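Local atomic coordinates of DPS family dna-binding stress response protein (Thermosynechococcus elongatus, PDB entry 2C41), a protein that probably binds and oxidises iron and binds DNA, as a twelve-subunit member of the Dps family of stress-response proteins with a ferritin-like fold. Residues E49-E54 and Q140-F145. Sequence-based numbering, arbitrary orientation.
Sequences EEQGSE and QKHRWF
E54 receives both polar side chains that reach it from 140-145, and both converge on OE2. H142 NE2 donates to E54 OE2 at 2.7 Å with an N-H...O angle of 162°; the acceptor lies close to the imidazole plane, whereas NE2 meets OE2 on its anti side, 31° out of the carboxylate plane. The syn lone pair of the same oxygen takes K141 NZ at 3.0 Å, a salt bridge supplemented by a weak bond from NZ to OE1. The lysine leaves its backbone with CG anti to N and bends at chi3 (70°), crossing the glutamate roughly at a right angle. Two donors thus grip one oxygen, and the short, nearly straight NE2 bond is consistent with a proton on this nitrogen; the ammonium group probably favours the ionised carboxylate.

Van der Waals packing centres on Q51, whose CB sits 3.6 Å from the H142 ring centroid and nearly on the ring normal, a CH-pi contact. Beyond it the extended chain slides past the imidazole in the opposite direction, Q51 CD coming within 3.4 Å of H142 CD2, until Q51 OE1 reaches F145 CB at 3.3 Å. The amide nitrogen, NE2, is hydrogen-bonded to Y29 of helix 6-35.

The two helices run antiparallel, with segment axes 10.9 Å apart, and belong to the ferritin-like four-helix bundle: 41-68 pairs here with 126-149. H142 also meets Y29 of helix 6-35 and H106 of helix 95-122, so its buried ring lies between the four long helices, in the interior of the bundle, while the F145 ring packs edge-to-face on F41 of a neighbouring subunit.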
loop_
_atom_site.group_PDB
_atom_site.type_symbol
_atom_site.label_atom_id
_atom_site.label_comp_id
_atom_site.label_asym_id
_atom_site.label_seq_id
_atom_site.Cartn_x
_atom_site.Cartn_y
_atom_site.Cartn_z
ATOM N N GLU C 49 10.582 -4.429 -22.217
ATOM C CA GLU C 49 9.656 -5.018 -21.251
ATOM C C GLU C 49 8.469 -4.089 -20.991
ATOM O O GLU C 49 7.327 -4.533 -20.935
ATOM C CB GLU C 49 10.385 -5.377 -19.950
ATOM C CG GLU C 49 9.505 -6.130 -18.953
ATOM C CD GLU C 49 9.217 -7.589 -19.333
ATOM O OE1 GLU C 49 9.541 -8.049 -20.453
ATOM O OE2 GLU C 49 8.638 -8.292 -18.486
ATOM N N GLU C 50 8.749 -2.792 -20.858
ATOM C CA GLU C 50 7.712 -1.815 -20.541
ATOM C C GLU C 50 6.700 -1.694 -21.671
ATOM O O GLU C 50 5.488 -1.805 -21.448
ATOM C CB GLU C 50 8.343 -0.462 -20.222
ATOM C CG GLU C 50 9.055 -0.452 -18.885
ATOM C CD GLU C 50 10.023 0.704 -18.732
ATOM O OE1 GLU C 50 10.399 1.336 -19.749
ATOM O OE2 GLU C 50 10.432 0.957 -17.587
ATOM N N GLN C 51 7.199 -1.505 -22.891
ATOM C CA GLN C 51 6.306 -1.380 -24.045
ATOM C C GLN C 51 5.647 -2.723 -24.353
ATOM O O GLN C 51 4.451 -2.779 -24.652
ATOM C CB GLN C 51 7.032 -0.739 -25.238
ATOM C CG GLN C 51 7.660 0.609 -24.826
ATOM C CD GLN C 51 7.975 1.568 -25.971
ATOM O OE1 GLN C 51 8.031 2.770 -25.752
ATOM N NE2 GLN C 51 8.194 1.052 -27.170
ATOM N N GLY C 52 6.401 -3.807 -24.190
ATOM C CA GLY C 52 5.848 -5.156 -24.328
ATOM C C GLY C 52 4.687 -5.407 -23.382
ATOM O O GLY C 52 3.682 -6.004 -23.775
ATOM N N SER C 53 4.821 -4.951 -22.138
ATOM C CA SER C 53 3.753 -5.110 -21.138
ATOM C C SER C 53 2.487 -4.347 -21.494
ATOM O O SER C 53 1.383 -4.812 -21.214
ATOM C CB SER C 53 4.236 -4.684 -19.751
ATOM O OG SER C 53 5.119 -5.661 -19.239
ATOM N N GLU C 54 2.649 -3.167 -22.090
ATOM C CA GLU C 54 1.508 -2.371 -22.525
ATOM C C GLU C 54 0.784 -3.005 -23.704
ATOM O O GLU C 54 -0.443 -3.026 -23.737
ATOM C CB GLU C 54 1.932 -0.941 -22.833
ATOM C CG GLU C 54 2.294 -0.173 -21.563
ATOM C CD GLU C 54 2.507 1.300 -21.822
ATOM O OE1 GLU C 54 1.849 2.112 -21.136
ATOM O OE2 GLU C 54 3.315 1.643 -22.713
ATOM N N GLN C 140 1.158 4.868 -30.571
ATOM C CA GLN C 140 1.799 6.120 -30.991
ATOM C C GLN C 140 2.908 6.535 -30.016
ATOM O O GLN C 140 3.956 7.044 -30.438
ATOM C CB GLN C 140 0.759 7.216 -31.194
ATOM C CG GLN C 140 -0.100 6.927 -32.425
ATOM C CD GLN C 140 -1.373 7.745 -32.510
ATOM O OE1 GLN C 140 -1.996 8.091 -31.498
ATOM N NE2 GLN C 140 -1.795 8.028 -33.747
ATOM N N LYS C 141 2.695 6.290 -28.725
ATOM C CA LYS C 141 3.732 6.562 -27.719
ATOM C C LYS C 141 4.952 5.668 -27.942
ATOM O O LYS C 141 6.090 6.147 -27.967
ATOM C CB LYS C 141 3.200 6.368 -26.295
ATOM C CG LYS C 141 4.261 6.648 -25.212
ATOM C CD LYS C 141 3.738 6.371 -23.796
ATOM C CE LYS C 141 3.550 4.867 -23.552
ATOM N NZ LYS C 141 3.418 4.552 -22.100
ATOM N N HIS C 142 4.698 4.376 -28.135
ATOM C CA HIS C 142 5.752 3.391 -28.366
ATOM C C HIS C 142 6.584 3.741 -29.592
ATOM O O HIS C 142 7.814 3.670 -29.558
ATOM C CB HIS C 142 5.149 1.999 -28.548
ATOM C CG HIS C 142 4.536 1.430 -27.302
ATOM N ND1 HIS C 142 3.813 0.257 -27.301
ATOM C CD2 HIS C 142 4.546 1.868 -26.019
ATOM C CE1 HIS C 142 3.404 -0.006 -26.071
ATOM N NE2 HIS C 142 3.830 0.960 -25.275
ATOM N N ARG C 143 5.901 4.124 -30.669
ATOM C CA ARG C 143 6.559 4.502 -31.917
ATOM C C ARG C 143 7.473 5.714 -31.713
ATOM O O ARG C 143 8.604 5.738 -32.196
ATOM C CB ARG C 143 5.506 4.789 -32.996
ATOM C CG ARG C 143 6.085 5.346 -34.288
ATOM C CD ARG C 143 4.973 5.744 -35.259
ATOM N NE ARG C 143 5.537 6.433 -36.414
ATOM C CZ ARG C 143 5.790 7.741 -36.469
ATOM N NH1 ARG C 143 6.318 8.261 -37.577
ATOM N NH2 ARG C 143 5.519 8.531 -35.424
ATOM N N TRP C 144 6.969 6.723 -31.005
ATOM C CA TRP C 144 7.767 7.903 -30.693
ATOM C C TRP C 144 9.051 7.540 -29.912
ATOM O O TRP C 144 10.148 7.927 -30.317
ATOM C CB TRP C 144 6.912 8.952 -29.970
ATOM C CG TRP C 144 7.703 9.933 -29.166
ATOM C CD1 TRP C 144 8.775 10.674 -29.577
ATOM C CD2 TRP C 144 7.470 10.276 -27.802
ATOM N NE1 TRP C 144 9.236 11.453 -28.536
ATOM C CE2 TRP C 144 8.446 11.229 -27.438
ATOM C CE3 TRP C 144 6.530 9.863 -26.845
ATOM C CZ2 TRP C 144 8.516 11.773 -26.150
ATOM C CZ3 TRP C 144 6.594 10.413 -25.564
ATOM C CH2 TRP C 144 7.586 11.358 -25.233
ATOM N N PHE C 145 8.908 6.795 -28.812
ATOM C CA PHE C 145 10.061 6.333 -28.020
ATOM C C PHE C 145 11.105 5.630 -28.885
ATOM O O PHE C 145 12.300 5.951 -28.839
ATOM C CB PHE C 145 9.607 5.376 -26.904
ATOM C CG PHE C 145 9.354 6.050 -25.574
ATOM C CD1 PHE C 145 8.328 6.979 -25.429
ATOM C CD2 PHE C 145 10.126 5.726 -24.460
ATOM C CE1 PHE C 145 8.090 7.599 -24.196
ATOM C CE2 PHE C 145 9.894 6.334 -23.218
ATOM C CZ PHE C 145 8.874 7.267 -23.088
#